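Local structure of uncharacterized hypothetical protein FTT_1539c (Francisella tularensis subsp. tularensis, 4QVR) at residues T79-D90 with I254-D262; Y329-S337 with Q355-L364. The protein is of unknown function, made in Francisella tularensis with a predicted signal sequence, which suggests that it works outside the cytoplasm. All coordinates share one frame; numbering follows the deposited sequence.

Interaction 1. Residues T79-D90 with I254-D262; sequences TDSKPVATTSQD and IKTFVVEKD
Val84 puts its isopropyl group against Val259, its CB 3.6 Å from Val259 CG2. The two branched chains meet obliquely. CG1 of Val84 stands opposite the backbone N (chi1 177°), which leaves CG2 beside that N, where it lies over Val258 O and also comes near Phe257 CB. Next to this pair the ring of Pro83 passes Val258, with Pro83 CA 3.9 Å from Val258 CG1.

The backbones join at the same place. Val84 N gives a hydrogen bond of 3.1 Å to Val258 O, approaching almost in line with the carbonyl. On either side of it a water spans the gap: one accepts from Val258 N and donates to Lys82 O, the other accepts from Glu260 N and donates to Val84 O. The segment 79-90 therefore runs alongside the outermost strand 251-261 of its sheet without becoming a regular fourth strand, and water takes over where the chains stand too far apart for direct bonds.

At one end Lys255, bent at chi2 (73°), sends its ammonium into a three-pronged grip: NZ donates to Thr79 OG1 at 2.8 Å, to Asp80 O at 2.9 Å from above the carbonyl plane, and to Ser81 OG at 2.9 Å. Ser81 OG is also hydrogen-bonded to Asp315, whose negative charge may partly offset that of the lysine. At the other end Lys261 reaches across Thr86 CG2 at about a right angle; its NZ lies 3.0 Å from Asp90 O and is hydrogen-bonded to Arg92 O, while the Asp90 carboxylate pairs with Arg92.

Helix 94-108 packs on this seam through Ile97, against Val84 and Thr86, and Leu98, against Val259. From helix 134-159 Tyr134 touches Val258, and strand 264-273 pairs with 251-261 along its other edge.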
ATOM      1  N   THR A  79       8.525  -2.822  16.145  1.00 67.14           N
ATOM      2  CA  THR A  79       9.376  -1.617  16.239  1.00 69.87           C
ATOM      3  C   THR A  79       8.541  -0.377  16.579  1.00 65.62           C
ATOM      4  O   THR A  79       7.392  -0.283  16.169  1.00 52.14           O
ATOM      5  CB  THR A  79      10.127  -1.313  14.916  1.00 69.84           C
ATOM      6  OG1 THR A  79       9.181  -1.216  13.836  1.00 69.72           O
ATOM      7  CG2 THR A  79      11.149  -2.390  14.598  1.00 71.92           C
ATOM      8  N   ASP A  80       9.123   0.550  17.346  1.00 67.32           N
ATOM      9  CA  ASP A  80       8.436   1.794  17.706  1.00 68.43           C
ATOM     10  C   ASP A  80       8.212   2.612  16.456  1.00 62.68           C
ATOM     11  O   ASP A  80       9.013   2.523  15.526  1.00 58.23           O
ATOM     12  CB  ASP A  80       9.257   2.612  18.714  1.00 73.34           C
ATOM     13  CG  ASP A  80       9.183   2.050  20.136  1.00 79.96           C
ATOM     14  OD1 ASP A  80       8.297   1.203  20.398  1.00 78.87           O
ATOM     15  OD2 ASP A  80       9.996   2.478  20.999  1.00 86.00           O
ATOM     16  N   SER A  81       7.120   3.386  16.434  1.00 59.67           N
ATOM     17  CA  SER A  81       6.792   4.260  15.305  1.00 60.18           C
ATOM     18  C   SER A  81       6.421   5.679  15.781  1.00 61.83           C
ATOM     19  O   SER A  81       5.288   6.173  15.580  1.00 55.09           O
ATOM     20  CB  SER A  81       5.667   3.664  14.447  1.00 63.09           C
ATOM     21  OG  SER A  81       6.030   2.392  13.915  1.00 68.79           O
ATOM     22  N   LYS A  82       7.394   6.334  16.407  1.00 60.24           N
ATOM     23  CA  LYS A  82       7.224   7.702  16.905  1.00 62.21           C
ATOM     24  C   LYS A  82       7.238   8.706  15.731  1.00 59.67           C
ATOM     25  O   LYS A  82       7.830   8.433  14.695  1.00 60.43           O
ATOM     26  CB  LYS A  82       8.368   8.050  17.881  1.00 63.15           C
ATOM     27  CG  LYS A  82       8.418   7.204  19.152  1.00 68.57           C
ATOM     28  CD  LYS A  82       9.674   7.511  19.964  1.00 72.28           C
ATOM     29  CE  LYS A  82       9.790   6.644  21.209  1.00 77.15           C
ATOM     30  NZ  LYS A  82       8.699   6.919  22.187  1.00 82.24           N
ATOM     31  N   PRO A  83       6.576   9.856  15.881  1.00 61.71           N
ATOM     32  CA  PRO A  83       6.675  10.840  14.816  1.00 61.78           C
ATOM     33  C   PRO A  83       8.138  11.198  14.600  1.00 62.37           C
ATOM     34  O   PRO A  83       8.862  11.440  15.567  1.00 63.60           O
ATOM     35  CB  PRO A  83       5.921  12.045  15.385  1.00 62.63           C
ATOM     36  CG  PRO A  83       4.932  11.443  16.321  1.00 65.67           C
ATOM     37  CD  PRO A  83       5.668  10.304  16.957  1.00 66.44           C
ATOM     38  N   VAL A  84       8.576  11.239  13.355  1.00 61.60           N
ATOM     39  CA  VAL A  84       9.965  11.558  13.088  1.00 66.15           C
ATOM     40  C   VAL A  84      10.287  12.914  13.684  1.00 68.42           C
ATOM     41  O   VAL A  84       9.668  13.910  13.326  1.00 67.80           O
ATOM     42  CB  VAL A  84      10.265  11.605  11.580  1.00 66.97           C
ATOM     43  CG1 VAL A  84      11.713  12.019  11.348  1.00 64.52           C
ATOM     44  CG2 VAL A  84       9.951  10.262  10.915  1.00 64.95           C
ATOM     45  N   ALA A  85      11.248  12.941  14.606  1.00 77.39           N
ATOM     46  CA  ALA A  85      11.687  14.189  15.247  1.00 82.61           C
ATOM     47  C   ALA A  85      12.527  15.014  14.273  1.00 84.43           C
ATOM     48  O   ALA A  85      13.258  14.462  13.426  1.00 82.86           O
ATOM     49  CB  ALA A  85      12.484  13.898  16.510  1.00 85.62           C
ATOM     50  N   THR A  86      12.420  16.333  14.396  1.00 83.77           N
ATOM     51  CA  THR A  86      13.147  17.245  13.525  1.00 84.21           C
ATOM     52  C   THR A  86      13.369  18.581  14.201  1.00 86.78           C
ATOM     53  O   THR A  86      12.428  19.355  14.391  1.00 86.16           O
ATOM     54  CB  THR A  86      12.393  17.456  12.201  1.00 82.82           C
ATOM     55  OG1 THR A  86      12.352  16.214  11.483  1.00 84.36           O
ATOM     56  CG2 THR A  86      13.083  18.487  11.356  1.00 81.40           C
ATOM     57  N   THR A  87      14.629  18.841  14.546  1.00 86.97           N
ATOM     58  CA  THR A  87      15.035  20.083  15.213  1.00 90.26           C
ATOM     59  C   THR A  87      14.696  21.339  14.399  1.00 88.68           C
ATOM     60  O   THR A  87      14.382  21.266  13.213  1.00 85.80           O
ATOM     61  CB  THR A  87      16.557  20.070  15.507  1.00 92.80           C
ATOM     62  OG1 THR A  87      17.284  19.837  14.296  1.00 87.82           O
ATOM     63  CG2 THR A  87      16.922  18.974  16.505  1.00 94.84           C
ATOM     64  N   SER A  88      14.753  22.491  15.051  1.00 94.06           N
ATOM     65  CA  SER A  88      14.488  23.767  14.388  1.00 97.87           C
ATOM     66  C   SER A  88      15.573  24.048  13.327  1.00 98.57           C
ATOM     67  O   SER A  88      15.305  24.630  12.266  1.00 98.08           O
ATOM     68  CB  SER A  88      14.456  24.892  15.428  1.00103.17           C
ATOM     69  OG  SER A  88      14.236  26.147  14.820  1.00104.86           O
ATOM     70  N   GLN A  89      16.793  23.613  13.639  1.00 95.64           N
ATOM     71  CA  GLN A  89      17.975  23.779  12.772  1.00 92.68           C
ATOM     72  C   GLN A  89      18.019  22.839  11.552  1.00 79.95           C
ATOM     73  O   GLN A  89      18.777  23.071  10.626  1.00 78.57           O
ATOM     74  CB  GLN A  89      19.247  23.616  13.623  1.00 98.50           C
ATOM     75  CG  GLN A  89      19.344  22.267  14.340  1.00 99.66           C
ATOM     76  CD  GLN A  89      20.276  22.272  15.543  1.00106.63           C
ATOM     77  OE1 GLN A  89      20.185  21.396  16.405  1.00107.64           O
ATOM     78  NE2 GLN A  89      21.151  23.269  15.627  1.00112.09           N
ATOM     79  N   ASP A  90      17.215  21.785  11.564  1.00 72.67           N
ATOM     80  CA  ASP A  90      17.143  20.836  10.443  1.00 66.07           C
ATOM     81  C   ASP A  90      16.484  21.541   9.282  1.00 62.29           C
ATOM     82  O   ASP A  90      15.312  21.864   9.348  1.00 62.48           O
ATOM     83  CB  ASP A  90      16.319  19.606  10.854  1.00 64.86           C
ATOM     84  CG  ASP A  90      16.221  18.535   9.759  1.00 61.86           C
ATOM     85  OD1 ASP A  90      16.618  18.753   8.592  1.00 59.92           O
ATOM     86  OD2 ASP A  90      15.726  17.441  10.084  1.00 62.50           O
ATOM     87  N   ILE A 254       5.635  -2.636   5.218  0.70 36.96           N
ATOM     88  CA  ILE A 254       6.273  -3.195   6.405  0.70 38.92           C
ATOM     89  C   ILE A 254       6.622  -2.172   7.451  0.70 36.97           C
ATOM     90  O   ILE A 254       6.779  -2.538   8.609  0.70 37.57           O
ATOM     91  CB  ILE A 254       7.472  -4.094   6.084  0.70 42.83           C
ATOM     92  CG1 ILE A 254       8.524  -3.345   5.288  0.70 41.73           C
ATOM     93  CG2 ILE A 254       6.995  -5.340   5.330  0.70 44.31           C
ATOM     94  CD1 ILE A 254       9.770  -4.177   5.114  0.70 47.27           C
ATOM     95  N   LYS A 255       6.677  -0.900   7.053  1.00 35.63           N
ATOM     96  CA  LYS A 255       6.973   0.169   7.948  1.00 35.26           C
ATOM     97  C   LYS A 255       6.461   1.480   7.366  1.00 34.22           C
ATOM     98  O   LYS A 255       6.570   1.719   6.162  1.00 34.15           O
ATOM     99  CB  LYS A 255       8.496   0.273   8.062  1.00 41.54           C
ATOM    100  CG  LYS A 255       9.014   1.289   9.084  1.00 41.29           C
ATOM    101  CD  LYS A 255       8.787   0.765  10.494  1.00 43.76           C
ATOM    102  CE  LYS A 255       8.983   1.857  11.523  1.00 46.41           C
ATOM    103  NZ  LYS A 255       8.591   1.380  12.860  1.00 51.56           N
ATOM    104  N   THR A 256       5.868   2.325   8.210  1.00 33.04           N
ATOM    105  CA  THR A 256       5.424   3.640   7.786  1.00 33.08           C
ATOM    106  C   THR A 256       6.042   4.635   8.725  1.00 33.72           C
ATOM    107  O   THR A 256       6.407   4.262   9.833  1.00 32.36           O
ATOM    108  CB  THR A 256       3.916   3.804   7.821  1.00 34.62           C
ATOM    109  OG1 THR A 256       3.415   3.325   9.076  1.00 35.27           O
ATOM    110  CG2 THR A 256       3.278   3.000   6.713  1.00 37.21           C
ATOM    111  N   PHE A 257       6.133   5.890   8.276  1.00 32.14           N
ATOM    112  CA  PHE A 257       6.706   6.999   9.035  1.00 34.18           C
ATOM    113  C   PHE A 257       5.902   8.274   8.790  1.00 34.14           C
ATOM    114  O   PHE A 257       5.383   8.476   7.690  1.00 31.39           O
ATOM    115  CB  PHE A 257       8.127   7.323   8.552  1.00 37.13           C
ATOM    116  CG  PHE A 257       9.106   6.206   8.724  1.00 39.05           C
ATOM    117  CD1 PHE A 257       9.815   6.069   9.907  1.00 42.16           C
ATOM    118  CD2 PHE A 257       9.353   5.326   7.695  1.00 39.19           C
ATOM    119  CE1 PHE A 257      10.727   5.045  10.071  1.00 40.79           C
ATOM    120  CE2 PHE A 257      10.261   4.307   7.852  1.00 40.07           C
ATOM    121  CZ  PHE A 257      10.942   4.163   9.043  1.00 41.65           C
ATOM    122  N   VAL A 258       5.814   9.135   9.796  1.00 33.96           N
ATOM    123  CA  VAL A 258       5.062  10.381   9.645  1.00 36.61           C
ATOM    124  C   VAL A 258       5.911  11.580  10.015  1.00 37.49           C
ATOM    125  O   VAL A 258       6.697  11.520  10.948  1.00 36.82           O
ATOM    126  CB  VAL A 258       3.770  10.402  10.491  1.00 39.53           C
ATOM    127  CG1 VAL A 258       4.060  10.271  11.976  1.00 41.51           C
ATOM    128  CG2 VAL A 258       2.986  11.678  10.229  1.00 43.79           C
ATOM    129  N   VAL A 259       5.769  12.654   9.244  1.00 41.30           N
ATOM    130  CA  VAL A 259       6.458  13.893   9.516  1.00 43.78           C
ATOM    131  C   VAL A 259       5.499  15.080   9.301  1.00 43.39           C
ATOM    132  O   VAL A 259       4.728  15.101   8.348  1.00 43.71           O
ATOM    133  CB  VAL A 259       7.675  14.110   8.585  1.00 46.66           C
ATOM    134  CG1 VAL A 259       8.384  15.426   8.917  1.00 50.14           C
ATOM    135  CG2 VAL A 259       8.670  13.007   8.716  1.00 53.80           C
ATOM    136  N   GLU A 260       5.551  16.049  10.193  1.00 46.28           N
ATOM    137  CA  GLU A 260       4.789  17.284  10.024  1.00 54.26           C
ATOM    138  C   GLU A 260       5.756  18.434   9.762  1.00 56.59           C
ATOM    139  O   GLU A 260       6.685  18.688  10.558  1.00 54.09           O
ATOM    140  CB  GLU A 260       3.944  17.616  11.244  1.00 58.13           C
ATOM    141  CG  GLU A 260       2.894  16.584  11.594  1.00 60.79           C
ATOM    142  CD  GLU A 260       2.038  17.045  12.756  1.00 67.82           C
ATOM    143  OE1 GLU A 260       1.304  18.052  12.608  1.00 66.68           O
ATOM    144  OE2 GLU A 260       2.096  16.381  13.812  1.00 76.11           O
ATOM    145  N   LYS A 261       5.577  19.079   8.617  1.00 59.11           N
ATOM    146  CA  LYS A 261       6.355  20.253   8.259  1.00 64.11           C
ATOM    147  C   LYS A 261       5.632  21.169   7.312  1.00 60.29           C
ATOM    148  O   LYS A 261       4.884  20.727   6.465  1.00 55.52           O
ATOM    149  CB  LYS A 261       7.743  19.918   7.696  1.00 68.55           C
ATOM    150  CG  LYS A 261       8.824  19.977   8.765  1.00 76.91           C
ATOM    151  CD  LYS A 261      10.212  20.229   8.207  1.00 77.78           C
ATOM    152  CE  LYS A 261      11.187  20.452   9.359  1.00 84.84           C
ATOM    153  NZ  LYS A 261      12.598  20.719   8.940  1.00 85.88           N
ATOM    154  N   ASP A 262       5.850  22.458   7.514  1.00 63.01           N
ATOM    155  CA  ASP A 262       5.328  23.486   6.648  1.00 67.47           C
ATOM    156  C   ASP A 262       3.844  23.371   6.378  1.00 65.13           C
ATOM    157  O   ASP A 262       3.410  23.415   5.233  1.00 70.24           O
ATOM    158  CB  ASP A 262       6.116  23.439   5.334  1.00 73.22           C
ATOM    159  CG  ASP A 262       7.608  23.694   5.548  1.00 80.87           C
ATOM    160  OD1 ASP A 262       7.953  24.771   6.117  1.00 87.34           O
ATOM    161  OD2 ASP A 262       8.428  22.827   5.145  1.00 80.28           O
TER
HETATM  162  O   HOH W   1       6.878   8.013  12.348  1.00 44.99           O
HETATM  163  O   HOH W   2       6.923  15.489  12.791  1.00 59.85           O

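Interaction 2. Residues Y329-S337 with Q355-L364; sequences YILAYGQGS and QAAIMARANL
A helix lies directly on a strand here, backbone close to backbone: helix 349-370 covers one face of the four-stranded antiparallel sheet, and strand 329-337 runs beneath it. The axes of segments 329-337 and 355-364 approach to 5.5 Å and run roughly antiparallel, at 147°. Such closeness depends on small residues. Gly334 sits under the turn from Ala356 to Ala360; with no side chain between them, its CA makes a CA-H···O contact of 3.3 Å with Ala356 O. Gly336 lies beside Gln355 and Ala356, its N 3.7 Å from Ala356 CB.

Farther along, Ala332 presses its CB to within 3.8 Å of Leu364 CG. The leucine, with CG beside its backbone N (chi1 -68°), lays CD2 obliquely against Ile330 CG2 at 3.6 Å. The methyl of Ala360 meets the strand backbone around Tyr333.

Asn363 turns its amide to Tyr333 O, ND2 standing 2.8 Å away, but the N-H is badly aimed (119°) and the bond is weak. Its OD1 is bonded to Gln139 of helix 134-159, which holds the amide at its oxygen end. Tyr333 O also receives the CA-H of Ala360, and Gln335 O that of Ala356. With its single conventional bond weak, the contact rests on close backbone fit, CA-H···O contacts and buried methyls.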
ATOM      1  N   TYR A 329      -2.322 -13.418  10.383  1.00 69.70           N
ATOM      2  CA  TYR A 329      -3.414 -12.545  10.682  1.00 67.40           C
ATOM      3  C   TYR A 329      -3.038 -11.208  10.094  1.00 60.49           C
ATOM      4  O   TYR A 329      -1.865 -10.934   9.839  1.00 56.33           O
ATOM      5  CB  TYR A 329      -3.645 -12.475  12.198  1.00 68.70           C
ATOM      6  CG  TYR A 329      -2.421 -12.032  12.951  1.00 68.88           C
ATOM      7  CD1 TYR A 329      -1.971 -10.735  12.851  1.00 62.19           C
ATOM      8  CD2 TYR A 329      -1.718 -12.901  13.758  1.00 72.31           C
ATOM      9  CE1 TYR A 329      -0.857 -10.309  13.526  1.00 66.42           C
ATOM     10  CE2 TYR A 329      -0.592 -12.476  14.445  1.00 73.60           C
ATOM     11  CZ  TYR A 329      -0.176 -11.173  14.321  1.00 69.91           C
ATOM     12  OH  TYR A 329       0.929 -10.706  14.985  1.00 75.67           O
ATOM     13  N   ILE A 330      -4.031 -10.365   9.886  1.00 59.46           N
ATOM     14  CA  ILE A 330      -3.793  -9.067   9.322  1.00 57.81           C
ATOM     15  C   ILE A 330      -4.158  -7.996  10.329  1.00 56.89           C
ATOM     16  O   ILE A 330      -5.242  -8.027  10.889  1.00 57.57           O
ATOM     17  CB  ILE A 330      -4.626  -8.908   8.052  1.00 60.32           C
ATOM     18  CG1 ILE A 330      -4.165  -9.976   7.051  1.00 65.72           C
ATOM     19  CG2 ILE A 330      -4.472  -7.498   7.483  1.00 57.96           C
ATOM     20  CD1 ILE A 330      -5.160 -10.287   5.969  1.00 70.16           C
ATOM     21  N   LEU A 331      -3.235  -7.071  10.569  1.00 52.73           N
ATOM     22  CA  LEU A 331      -3.479  -5.976  11.479  1.00 47.86           C
ATOM     23  C   LEU A 331      -3.750  -4.770  10.625  1.00 45.82           C
ATOM     24  O   LEU A 331      -3.208  -4.652   9.543  1.00 45.04           O
ATOM     25  CB  LEU A 331      -2.277  -5.702  12.352  1.00 47.24           C
ATOM     26  CG  LEU A 331      -1.805  -6.862  13.208  1.00 52.77           C
ATOM     27  CD1 LEU A 331      -0.652  -6.386  14.081  1.00 56.42           C
ATOM     28  CD2 LEU A 331      -2.935  -7.373  14.059  1.00 55.19           C
ATOM     29  N   ALA A 332      -4.616  -3.895  11.112  1.00 45.04           N
ATOM     30  CA  ALA A 332      -4.974  -2.672  10.429  1.00 45.13           C
ATOM     31  C   ALA A 332      -4.959  -1.570  11.460  1.00 48.23           C
ATOM     32  O   ALA A 332      -5.614  -1.685  12.511  1.00 47.77           O
ATOM     33  CB  ALA A 332      -6.351  -2.778   9.835  1.00 46.29           C
ATOM     34  N   TYR A 333      -4.219  -0.507  11.154  1.00 44.17           N
ATOM     35  CA  TYR A 333      -4.116   0.653  12.029  1.00 45.36           C
ATOM     36  C   TYR A 333      -5.104   1.719  11.661  1.00 46.05           C
ATOM     37  O   TYR A 333      -5.453   1.864  10.504  1.00 54.61           O
ATOM     38  CB  TYR A 333      -2.734   1.255  11.905  1.00 42.18           C
ATOM     39  CG  TYR A 333      -1.617   0.302  12.270  1.00 44.26           C
ATOM     40  CD1 TYR A 333      -1.340   0.010  13.592  1.00 46.77           C
ATOM     41  CD2 TYR A 333      -0.813  -0.274  11.289  1.00 47.36           C
ATOM     42  CE1 TYR A 333      -0.302  -0.860  13.941  1.00 49.60           C
ATOM     43  CE2 TYR A 333       0.239  -1.117  11.625  1.00 46.62           C
ATOM     44  CZ  TYR A 333       0.480  -1.416  12.958  1.00 47.87           C
ATOM     45  OH  TYR A 333       1.510  -2.257  13.302  1.00 53.90           O
ATOM     46  N   GLY A 334      -5.518   2.509  12.635  1.00 46.55           N
ATOM     47  CA  GLY A 334      -6.459   3.584  12.390  1.00 43.04           C
ATOM     48  C   GLY A 334      -6.377   4.601  13.484  1.00 42.78           C
ATOM     49  O   GLY A 334      -6.044   4.271  14.604  1.00 42.84           O
ATOM     50  N   GLN A 335      -6.685   5.848  13.164  1.00 43.97           N
ATOM     51  CA  GLN A 335      -6.637   6.929  14.136  1.00 46.13           C
ATOM     52  C   GLN A 335      -7.859   7.797  13.996  1.00 51.57           C
ATOM     53  O   GLN A 335      -8.458   7.835  12.924  1.00 53.63           O
ATOM     54  CB  GLN A 335      -5.381   7.788  13.934  1.00 45.11           C
ATOM     55  CG  GLN A 335      -4.124   6.966  14.066  1.00 46.36           C
ATOM     56  CD  GLN A 335      -2.840   7.741  13.879  1.00 45.20           C
ATOM     57  OE1 GLN A 335      -2.817   8.962  13.849  1.00 47.98           O
ATOM     58  NE2 GLN A 335      -1.752   7.009  13.776  1.00 45.01           N
ATOM     59  N   GLY A 336      -8.231   8.476  15.086  1.00 53.50           N
ATOM     60  CA  GLY A 336      -9.349   9.401  15.095  1.00 56.47           C
ATOM     61  C   GLY A 336      -9.031  10.501  16.094  1.00 62.89           C
ATOM     62  O   GLY A 336      -8.019  10.430  16.785  1.00 61.97           O
ATOM     63  N   SER A 337      -9.874  11.527  16.159  1.00 66.54           N
ATOM     64  CA  SER A 337      -9.678  12.622  17.098  1.00 73.66           C
ATOM     65  C   SER A 337     -11.022  13.240  17.430  1.00 81.19           C
ATOM     66  O   SER A 337     -12.016  12.935  16.768  1.00 83.42           O
ATOM     67  CB  SER A 337      -8.750  13.685  16.516  1.00 72.93           C
ATOM     68  OG  SER A 337      -9.287  14.205  15.319  1.00 73.86           O
ATOM     69  N   GLN A 355     -14.155   6.320  15.386  1.00 70.25           N
ATOM     70  CA  GLN A 355     -13.654   6.854  14.108  1.00 70.40           C
ATOM     71  C   GLN A 355     -12.308   6.313  13.704  1.00 67.31           C
ATOM     72  O   GLN A 355     -11.980   6.308  12.514  1.00 66.67           O
ATOM     73  CB  GLN A 355     -13.677   8.382  14.054  1.00 76.74           C
ATOM     74  CG  GLN A 355     -15.092   8.887  13.791  1.00 90.89           C
ATOM     75  CD  GLN A 355     -15.149  10.331  13.351  1.00104.23           C
ATOM     76  OE1 GLN A 355     -15.928  10.685  12.459  1.00114.70           O
ATOM     77  NE2 GLN A 355     -14.318  11.174  13.956  1.00111.78           N
ATOM     78  N   ALA A 356     -11.532   5.858  14.684  1.00 65.54           N
ATOM     79  CA  ALA A 356     -10.258   5.230  14.409  1.00 63.50           C
ATOM     80  C   ALA A 356     -10.523   3.876  13.746  1.00 62.50           C
ATOM     81  O   ALA A 356      -9.749   3.431  12.910  1.00 59.21           O
ATOM     82  CB  ALA A 356      -9.441   5.067  15.685  1.00 60.94           C
ATOM     83  N   ALA A 357     -11.615   3.218  14.123  1.00 68.57           N
ATOM     84  CA  ALA A 357     -11.991   1.929  13.509  1.00 69.90           C
ATOM     85  C   ALA A 357     -12.494   2.123  12.074  1.00 69.73           C
ATOM     86  O   ALA A 357     -12.406   1.225  11.259  1.00 75.48           O
ATOM     87  CB  ALA A 357     -13.037   1.221  14.342  1.00 72.33           C
ATOM     88  N   ILE A 358     -13.023   3.297  11.773  1.00 70.31           N
ATOM     89  CA  ILE A 358     -13.473   3.602  10.423  1.00 71.33           C
ATOM     90  C   ILE A 358     -12.281   3.583   9.481  1.00 66.69           C
ATOM     91  O   ILE A 358     -12.374   3.016   8.387  1.00 64.76           O
ATOM     92  CB  ILE A 358     -14.133   5.004  10.326  1.00 75.68           C
ATOM     93  CG1 ILE A 358     -15.449   5.059  11.115  1.00 82.82           C
ATOM     94  CG2 ILE A 358     -14.416   5.380   8.876  1.00 78.23           C
ATOM     95  CD1 ILE A 358     -16.090   6.444  11.156  1.00 83.29           C
HETATM   96  N   MSE A 359     -11.170   4.205   9.900  0.70 63.02           N
HETATM   97  CA  MSE A 359      -9.974   4.278   9.065  0.70 58.78           C
HETATM   98  C   MSE A 359      -9.339   2.914   8.968  0.70 53.52           C
HETATM   99  O   MSE A 359      -8.951   2.497   7.884  0.70 47.71           O
HETATM  100  CB  MSE A 359      -8.957   5.329   9.531  0.70 61.15           C
HETATM  101  CG  MSE A 359      -9.517   6.766   9.633  0.70 66.29           C
HETATM  102 SE   MSE A 359     -10.122   7.531   7.907  0.70 73.35          SE
HETATM  103  CE  MSE A 359     -10.191   9.444   8.355  0.70 74.42           C
ATOM    104  N   ALA A 360      -9.240   2.200  10.087  1.00 51.83           N
ATOM    105  CA  ALA A 360      -8.636   0.871  10.085  1.00 50.09           C
ATOM    106  C   ALA A 360      -9.381  -0.070   9.138  1.00 55.20           C
ATOM    107  O   ALA A 360      -8.765  -0.864   8.418  1.00 53.50           O
ATOM    108  CB  ALA A 360      -8.596   0.300  11.491  1.00 49.91           C
ATOM    109  N   ARG A 361     -10.704   0.058   9.116  1.00 58.79           N
ATOM    110  CA  ARG A 361     -11.533  -0.757   8.265  1.00 62.68           C
ATOM    111  C   ARG A 361     -11.303  -0.400   6.799  1.00 61.98           C
ATOM    112  O   ARG A 361     -11.177  -1.288   5.959  1.00 62.23           O
ATOM    113  CB  ARG A 361     -13.001  -0.567   8.628  1.00 73.40           C
ATOM    114  CG  ARG A 361     -13.930  -1.525   7.910  1.00 80.88           C
ATOM    115  CD  ARG A 361     -15.395  -1.226   8.175  1.00 86.15           C
ATOM    116  NE  ARG A 361     -16.220  -2.180   7.441  1.00 90.83           N
ATOM    117  CZ  ARG A 361     -16.496  -2.098   6.141  1.00 91.19           C
ATOM    118  NH1 ARG A 361     -16.020  -1.099   5.398  1.00 90.77           N
ATOM    119  NH2 ARG A 361     -17.244  -3.030   5.577  1.00 93.27           N
ATOM    120  N   ALA A 362     -11.255   0.892   6.484  1.00 59.01           N
ATOM    121  CA  ALA A 362     -11.005   1.313   5.120  1.00 57.17           C
ATOM    122  C   ALA A 362      -9.648   0.761   4.625  1.00 53.21           C
ATOM    123  O   ALA A 362      -9.479   0.459   3.441  1.00 59.50           O
ATOM    124  CB  ALA A 362     -11.063   2.828   5.002  1.00 58.44           C
ATOM    125  N   ASN A 363      -8.679   0.624   5.521  1.00 50.66           N
ATOM    126  CA  ASN A 363      -7.388   0.049   5.157  1.00 43.51           C
ATOM    127  C   ASN A 363      -7.554  -1.414   4.694  1.00 45.34           C
ATOM    128  O   ASN A 363      -6.910  -1.866   3.735  1.00 43.59           O
ATOM    129  CB  ASN A 363      -6.414   0.135   6.332  1.00 45.40           C
ATOM    130  CG  ASN A 363      -5.821   1.527   6.521  1.00 43.30           C
ATOM    131  OD1 ASN A 363      -5.655   2.291   5.579  1.00 48.27           O
ATOM    132  ND2 ASN A 363      -5.448   1.828   7.727  1.00 44.08           N
ATOM    133  N   LEU A 364      -8.420  -2.160   5.374  1.00 46.30           N
ATOM    134  CA  LEU A 364      -8.693  -3.535   4.985  1.00 49.20           C
ATOM    135  C   LEU A 364      -9.455  -3.595   3.661  1.00 50.28           C
ATOM    136  O   LEU A 364      -9.161  -4.435   2.823  1.00 53.71           O
ATOM    137  CB  LEU A 364      -9.451  -4.289   6.084  1.00 52.60           C
ATOM    138  CG  LEU A 364      -8.634  -4.557   7.362  1.00 53.48           C
ATOM    139  CD1 LEU A 364      -9.539  -5.143   8.432  1.00 58.00           C
ATOM    140  CD2 LEU A 364      -7.438  -5.472   7.091  1.00 48.77           C
TER

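In the fold
From the N terminus, the chain leaves helix 67-78 and enters the segment 79-90. Interaction 1 closes a long loop of 163 intervening residues, much of it helical, when strand 251-261 comes alongside. It ties the connection between helices 67-78 and 94-108 to the edge of the three-stranded sheet. Only after that does interaction 2 open, with 17 residues between its segments 329-337 and 355-364, joining strand 328-337 to helix 349-370 on the four-stranded sheet. The two follow in series, neither nested nor crossed. The centres of interactions 1 and 2 are about 20 Å apart. Between interactions 1 and 2 the nearest atoms are about 6 Å apart, without touching. Helix 134-159 meets both, through Tyr134 at interaction 1 and Gln139 at interaction 2.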